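Local coordinates for protein effector EagT6 (Pseudomonas aeruginosa, PDB 1TU1) that is a homodimer essential for delivery of the toxin Tse6 to target cells, specifically for loading Tse6 onto VgrG1a, at residues 20-28 against 38-46; 97-105 against 116-125. All coordinates share one frame; numbering follows the deposited sequence.

Contact 1 of 2, residues 20-28 against 38-46; sequences QDQSINIFK and ASFVISRDA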
# COMPACT_ATOMS: atom_id res chain seq x y z
N GLN A 20 -2.99 -10.14 -8.04
CA GLN A 20 -2.51 -8.93 -8.67
C GLN A 20 -2.20 -7.88 -7.60
O GLN A 20 -3.06 -7.50 -6.84
CB GLN A 20 -3.56 -8.40 -9.65
CG GLN A 20 -3.25 -7.06 -10.26
CD GLN A 20 -4.41 -6.51 -11.06
OE1 GLN A 20 -5.07 -7.26 -11.78
NE2 GLN A 20 -4.66 -5.21 -10.94
N ASP A 21 -0.96 -7.42 -7.58
CA ASP A 21 -0.47 -6.48 -6.57
C ASP A 21 -0.80 -5.04 -6.92
O ASP A 21 -0.45 -4.57 -7.98
CB ASP A 21 1.03 -6.66 -6.44
CG ASP A 21 1.66 -5.72 -5.44
OD1 ASP A 21 0.96 -5.17 -4.57
OD2 ASP A 21 2.88 -5.50 -5.48
N GLN A 22 -1.47 -4.33 -6.00
CA GLN A 22 -1.89 -2.94 -6.16
C GLN A 22 -1.41 -2.10 -4.95
O GLN A 22 -1.96 -1.04 -4.64
CB GLN A 22 -3.42 -2.85 -6.31
CG GLN A 22 -3.97 -3.73 -7.46
CD GLN A 22 -5.47 -3.62 -7.71
OE1 GLN A 22 -5.96 -4.18 -8.71
NE2 GLN A 22 -6.21 -2.96 -6.82
N SER A 23 -0.39 -2.59 -4.28
CA SER A 23 0.09 -2.02 -3.02
C SER A 23 0.55 -0.55 -3.18
O SER A 23 1.14 -0.19 -4.17
CB SER A 23 1.22 -2.87 -2.48
OG SER A 23 0.71 -4.13 -2.10
N ILE A 24 0.26 0.27 -2.17
CA ILE A 24 0.72 1.65 -2.15
C ILE A 24 1.33 1.98 -0.77
O ILE A 24 0.70 1.78 0.28
CB ILE A 24 -0.46 2.60 -2.47
CG1 ILE A 24 -1.12 2.23 -3.81
CG2 ILE A 24 -0.02 4.04 -2.56
CD1 ILE A 24 -2.47 2.85 -4.01
N ASN A 25 2.58 2.43 -0.76
CA ASN A 25 3.17 2.98 0.46
C ASN A 25 2.90 4.46 0.52
O ASN A 25 3.12 5.16 -0.47
CB ASN A 25 4.65 2.69 0.56
CG ASN A 25 4.96 1.22 0.50
OD1 ASN A 25 4.83 0.49 1.51
ND2 ASN A 25 5.31 0.74 -0.69
N ILE A 26 2.41 4.94 1.66
CA ILE A 26 1.96 6.31 1.76
C ILE A 26 2.65 6.93 2.97
O ILE A 26 2.56 6.37 4.07
CB ILE A 26 0.44 6.40 1.93
CG1 ILE A 26 -0.30 5.76 0.73
CG2 ILE A 26 0.02 7.85 2.17
CD1 ILE A 26 -1.77 5.58 0.95
N PHE A 27 3.32 8.05 2.74
CA PHE A 27 3.98 8.84 3.79
C PHE A 27 3.55 10.30 3.70
O PHE A 27 3.48 10.88 2.62
CB PHE A 27 5.50 8.71 3.70
CG PHE A 27 5.97 7.31 3.82
CD1 PHE A 27 6.15 6.73 5.05
CD2 PHE A 27 6.20 6.54 2.66
CE1 PHE A 27 6.57 5.43 5.16
CE2 PHE A 27 6.62 5.25 2.78
CZ PHE A 27 6.81 4.68 4.01
N LYS A 28 3.17 10.89 4.84
CA LYS A 28 2.81 12.29 4.88
C LYS A 28 3.96 13.05 5.54
O LYS A 28 4.37 12.71 6.64
CB LYS A 28 1.52 12.52 5.67
CG LYS A 28 0.33 11.73 5.14
CD LYS A 28 0.08 12.02 3.68
CE LYS A 28 -1.21 11.40 3.18
NZ LYS A 28 -2.38 11.98 3.86
N ALA A 38 2.74 17.53 2.81
CA ALA A 38 2.89 16.89 1.49
C ALA A 38 2.76 15.38 1.62
O ALA A 38 2.74 14.84 2.71
CB ALA A 38 4.25 17.23 0.93
N SER A 39 2.67 14.70 0.48
CA SER A 39 2.64 13.24 0.48
C SER A 39 3.76 12.68 -0.39
O SER A 39 4.11 13.27 -1.42
CB SER A 39 1.29 12.71 0.04
OG SER A 39 1.00 12.94 -1.32
N PHE A 40 4.29 11.54 0.03
CA PHE A 40 5.30 10.78 -0.72
C PHE A 40 4.74 9.37 -0.79
O PHE A 40 4.57 8.71 0.25
CB PHE A 40 6.62 10.80 0.01
CG PHE A 40 7.69 9.98 -0.64
CD1 PHE A 40 8.20 10.33 -1.88
CD2 PHE A 40 8.16 8.80 -0.03
CE1 PHE A 40 9.22 9.58 -2.48
CE2 PHE A 40 9.17 8.02 -0.63
CZ PHE A 40 9.69 8.40 -1.86
N VAL A 41 4.45 8.93 -2.01
CA VAL A 41 3.70 7.70 -2.25
C VAL A 41 4.50 6.78 -3.19
O VAL A 41 5.02 7.22 -4.22
CB VAL A 41 2.34 8.02 -2.85
CG1 VAL A 41 1.64 6.78 -3.36
CG2 VAL A 41 1.46 8.77 -1.85
N ILE A 42 4.61 5.51 -2.82
CA ILE A 42 5.26 4.50 -3.65
C ILE A 42 4.19 3.60 -4.20
O ILE A 42 3.40 3.01 -3.41
CB ILE A 42 6.27 3.69 -2.86
CG1 ILE A 42 7.24 4.63 -2.12
CG2 ILE A 42 7.05 2.72 -3.80
CD1 ILE A 42 8.17 3.90 -1.18
N SER A 43 4.16 3.49 -5.52
CA SER A 43 3.20 2.67 -6.25
C SER A 43 3.96 1.76 -7.25
O SER A 43 5.19 1.85 -7.36
CB SER A 43 2.17 3.54 -6.96
OG SER A 43 2.78 4.41 -7.89
N ARG A 44 3.23 0.81 -7.83
CA ARG A 44 3.77 -0.17 -8.78
C ARG A 44 2.96 -0.14 -10.06
O ARG A 44 1.74 0.06 -10.03
CB ARG A 44 3.67 -1.60 -8.22
CG ARG A 44 4.51 -1.88 -7.01
CD ARG A 44 3.79 -1.54 -5.69
NE ARG A 44 4.68 -1.75 -4.57
CZ ARG A 44 4.74 -1.04 -3.45
NH1 ARG A 44 3.95 0.00 -3.26
NH2 ARG A 44 5.65 -1.41 -2.54
N ASP A 45 3.62 -0.40 -11.20
CA ASP A 45 2.94 -0.42 -12.49
C ASP A 45 3.50 -1.61 -13.29
O ASP A 45 4.64 -1.57 -13.73
CB ASP A 45 3.19 0.92 -13.19
CG ASP A 45 2.43 1.07 -14.53
OD1 ASP A 45 1.82 0.11 -15.03
OD2 ASP A 45 2.40 2.17 -15.13
N ALA A 46 2.69 -2.66 -13.43
CA ALA A 46 3.09 -3.88 -14.12
C ALA A 46 2.77 -3.86 -15.64
O ALA A 46 2.84 -4.91 -16.30
CB ALA A 46 2.47 -5.08 -13.46
O HOH W 1 -0.18 -1.86 -9.07
O HOH W 2 0.54 0.09 -6.88

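Contact 2 of 2, residues 97-105 against 116-125; sequences GRDLMLRQV and TTLTTTPADL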
# COMPACT_ATOMS: atom_id res chain seq x y z
N GLY A 97 -9.30 22.37 -9.91
CA GLY A 97 -9.19 23.82 -9.99
C GLY A 97 -7.94 24.44 -9.39
O GLY A 97 -7.77 25.66 -9.45
N ARG A 98 -7.07 23.65 -8.78
CA ARG A 98 -5.87 24.22 -8.20
C ARG A 98 -4.62 23.45 -8.59
O ARG A 98 -4.66 22.25 -8.87
CB ARG A 98 -5.99 24.30 -6.70
CG ARG A 98 -5.96 22.97 -6.00
CD ARG A 98 -5.96 23.08 -4.49
NE ARG A 98 -5.21 21.98 -3.88
CZ ARG A 98 -4.32 22.11 -2.91
NH1 ARG A 98 -4.02 23.30 -2.39
NH2 ARG A 98 -3.71 21.04 -2.44
N ASP A 99 -3.49 24.15 -8.57
CA ASP A 99 -2.28 23.58 -9.11
C ASP A 99 -1.48 22.81 -8.08
O ASP A 99 -1.27 23.26 -6.94
CB ASP A 99 -1.42 24.66 -9.75
CG ASP A 99 -2.11 25.32 -10.94
OD1 ASP A 99 -2.94 24.66 -11.64
OD2 ASP A 99 -1.89 26.50 -11.24
N LEU A 100 -1.04 21.62 -8.49
CA LEU A 100 -0.20 20.75 -7.69
C LEU A 100 1.13 20.55 -8.38
O LEU A 100 1.18 20.44 -9.60
CB LEU A 100 -0.87 19.40 -7.56
CG LEU A 100 -2.14 19.30 -6.73
CD1 LEU A 100 -2.47 17.84 -6.63
CD2 LEU A 100 -1.97 19.91 -5.35
N MET A 101 2.20 20.51 -7.59
CA MET A 101 3.54 20.21 -8.05
C MET A 101 3.91 18.77 -7.69
O MET A 101 3.83 18.36 -6.53
CB MET A 101 4.52 21.17 -7.38
CG MET A 101 5.91 21.23 -7.99
SD MET A 101 5.94 21.56 -9.78
CE MET A 101 7.51 20.73 -10.17
N LEU A 102 4.32 18.01 -8.71
CA LEU A 102 4.74 16.62 -8.56
C LEU A 102 6.21 16.42 -8.92
O LEU A 102 6.71 16.99 -9.90
CB LEU A 102 3.87 15.75 -9.45
CG LEU A 102 2.61 15.21 -8.77
CD1 LEU A 102 1.61 16.33 -8.42
CD2 LEU A 102 1.96 14.19 -9.65
N ARG A 103 6.90 15.62 -8.13
CA ARG A 103 8.19 15.07 -8.49
C ARG A 103 8.04 13.55 -8.45
O ARG A 103 7.95 12.95 -7.37
CB ARG A 103 9.27 15.56 -7.54
CG ARG A 103 9.27 17.10 -7.38
CD ARG A 103 10.59 17.68 -6.94
NE ARG A 103 11.60 17.67 -7.99
CZ ARG A 103 12.84 18.10 -7.84
NH1 ARG A 103 13.28 18.53 -6.67
NH2 ARG A 103 13.70 18.06 -8.85
N GLN A 104 7.99 12.95 -9.64
CA GLN A 104 7.61 11.56 -9.86
C GLN A 104 8.76 10.77 -10.50
O GLN A 104 9.23 11.11 -11.59
CB GLN A 104 6.37 11.52 -10.75
CG GLN A 104 5.66 10.19 -10.81
CD GLN A 104 4.26 10.30 -11.36
OE1 GLN A 104 4.06 10.73 -12.49
NE2 GLN A 104 3.28 9.92 -10.54
N VAL A 105 9.25 9.76 -9.80
CA VAL A 105 10.37 8.95 -10.29
C VAL A 105 9.85 7.56 -10.71
O VAL A 105 9.15 6.88 -9.96
CB VAL A 105 11.44 8.80 -9.24
CG1 VAL A 105 12.62 7.94 -9.76
CG2 VAL A 105 11.95 10.18 -8.75
N THR A 116 7.80 6.45 -7.39
CA THR A 116 7.66 7.30 -6.18
C THR A 116 7.16 8.66 -6.60
O THR A 116 7.55 9.18 -7.67
CB THR A 116 8.97 7.44 -5.41
OG1 THR A 116 9.90 8.26 -6.16
CG2 THR A 116 9.67 6.09 -5.22
N THR A 117 6.26 9.25 -5.80
CA THR A 117 5.61 10.47 -6.18
C THR A 117 5.57 11.40 -4.97
O THR A 117 4.98 11.05 -3.94
CB THR A 117 4.20 10.21 -6.67
OG1 THR A 117 4.18 9.29 -7.78
CG2 THR A 117 3.57 11.50 -7.23
N LEU A 118 6.24 12.54 -5.06
CA LEU A 118 6.05 13.63 -4.09
C LEU A 118 4.97 14.56 -4.63
O LEU A 118 5.07 15.02 -5.77
CB LEU A 118 7.35 14.41 -3.89
CG LEU A 118 7.28 15.63 -2.93
CD1 LEU A 118 7.21 15.17 -1.50
CD2 LEU A 118 8.49 16.50 -3.13
N THR A 119 3.96 14.84 -3.82
CA THR A 119 2.91 15.73 -4.21
C THR A 119 2.84 16.89 -3.22
O THR A 119 2.72 16.68 -2.02
CB THR A 119 1.58 15.02 -4.22
OG1 THR A 119 1.62 13.92 -5.14
CG2 THR A 119 0.49 15.94 -4.77
N THR A 120 2.92 18.10 -3.75
CA THR A 120 2.87 19.31 -2.95
C THR A 120 2.26 20.40 -3.82
O THR A 120 1.70 20.11 -4.86
CB THR A 120 4.28 19.64 -2.45
OG1 THR A 120 4.23 20.69 -1.48
CG2 THR A 120 5.15 20.22 -3.58
N THR A 121 2.31 21.65 -3.36
CA THR A 121 1.92 22.79 -4.20
C THR A 121 3.20 23.44 -4.69
O THR A 121 4.24 23.25 -4.09
CB THR A 121 1.13 23.85 -3.40
OG1 THR A 121 1.91 24.26 -2.28
CG2 THR A 121 -0.13 23.26 -2.78
N PRO A 122 3.13 24.25 -5.74
CA PRO A 122 4.33 24.99 -6.18
C PRO A 122 4.97 25.80 -5.06
O PRO A 122 6.19 25.76 -4.89
CB PRO A 122 3.81 25.86 -7.32
CG PRO A 122 2.58 25.16 -7.80
CD PRO A 122 1.97 24.51 -6.60
N ALA A 123 4.15 26.47 -4.24
CA ALA A 123 4.66 27.26 -3.11
C ALA A 123 5.41 26.42 -2.08
O ALA A 123 6.35 26.91 -1.45
CB ALA A 123 3.51 28.04 -2.44
N ASP A 124 4.99 25.18 -1.88
CA ASP A 124 5.59 24.34 -0.83
C ASP A 124 6.72 23.44 -1.31
O ASP A 124 7.39 22.82 -0.49
CB ASP A 124 4.50 23.49 -0.15
CG ASP A 124 3.53 24.32 0.67
OD1 ASP A 124 3.82 25.53 0.91
OD2 ASP A 124 2.46 23.86 1.11
N LEU A 125 6.93 23.33 -2.62
CA LEU A 125 7.97 22.43 -3.11
C LEU A 125 9.34 22.70 -2.48
O LEU A 125 9.99 21.77 -2.00
CB LEU A 125 8.04 22.42 -4.64
CG LEU A 125 9.18 21.56 -5.21
CD1 LEU A 125 9.05 20.09 -4.75
CD2 LEU A 125 9.23 21.63 -6.72
O HOH W 3 9.52 11.06 -6.19

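Contact 1 of 2, residues 20-28 against 38-46
R44 bends back across the gap where the two strands part company, and its NH1 donates a weak hydrogen bond to S23 O (3.0 Å, 130° at the hydrogen). The turn comes at chi2 (88°), which folds the chain over so that S23 CB lies above one face of the guanidinium, offset toward the rim. Two waters lie between the segments where strand-to-strand bonds stop: one accepts a hydrogen bond from R44 N (2.9 Å) and may donate to S23 O; the other is within bonding distance of both D21 O and R44 O. S23 itself is held by D21, whose OD1 accepts both from the S23 backbone N, an Asx turn, and from S23 OG on its syn lone pair. D21 OD2 lies well out of the R44 guanidinium plane and no N-H points at it, so any attraction is probably only electrostatic.

Further along, 25-28 and 39-42 form a regular antiparallel ladder. N25 N to I42 O and I42 N to N25 O are both 2.8 Å; F27 and F40 form a like pair. On the buried side F27 and F40 lie side by side, F27 CD2 coming to the edge of the F40 ring, 4.0 Å from F40 CD2. K28 CD covers S39 CB at 3.9 Å on the other face.

In the second subunit, E10 makes a salt bridge to R44 NH2, I26 N bonds S23 OG, and Y6 meets the F27 ring edge-to-face. R44 thus ties the loosened end of the hairpin to the dimer interface, its charge probably balanced mainly by E10 and more distantly by D21.

Contact 2 of 2, residues 97-105 against 116-125
The flat amide of Q104 has T117 OG1 almost exactly in its plane, only 7° out, and NE2 donates to that hydroxyl at 3.0 Å in a nearly straight bond (166°). CG sits anti to the backbone N (chi1 -166°) and the chain runs on extended, alongside T117, while OE1 bonds to Y91 OH. The R98 guanidinium is met obliquely by T121 CG2, 3.9 Å from NH1.

Backbone bonds pair M101 with T120, R103 with L118 and V105 with T116. On the Q104 face, L102 CD1 lies beside T119 CG2 at 3.8 Å. On the opposite face, L125 reaches over the hairpin from the helix start: CD2 touches M101 CG and CD1 touches R103 CD, each at 3.6 Å. A water joins R103 O (2.7 Å) to T116 OG1.

R103 ends in salt bridges to D90 and E129, the latter on helix 125-137, whose W132 also packs on R103 and L118. The hairpin occupies the middle of the sheet, with strand 38-45 bonded along 116-120, strand 84-95 along 98-105, and helix 125-137 lying over the L118 face.

Overall arrangement
Contact 1 closes before contact 2 opens along the chain; each is a beta hairpin, and both belong to one six-stranded antiparallel sheet. Their centres are 15 Å apart, and strands 38-45 and 113-120 join them as immediate neighbours: T117 N lies 2.9 Å from V41 O, probably hydrogen-bonded, and F40 packs against T116. Across the sheet the strands run 25-29, 38-45, 113-120, 98-107, 84-95, 72-81. Helix 125-137 covers parts of both hairpins, with M136 on F40 and T116. At contact 1 the second subunit pairs with 20-21 and 27-28 and continues the sheet, so this contact carries part of the homodimer interface, whereas no residue of contact 2 is touched by the second subunit.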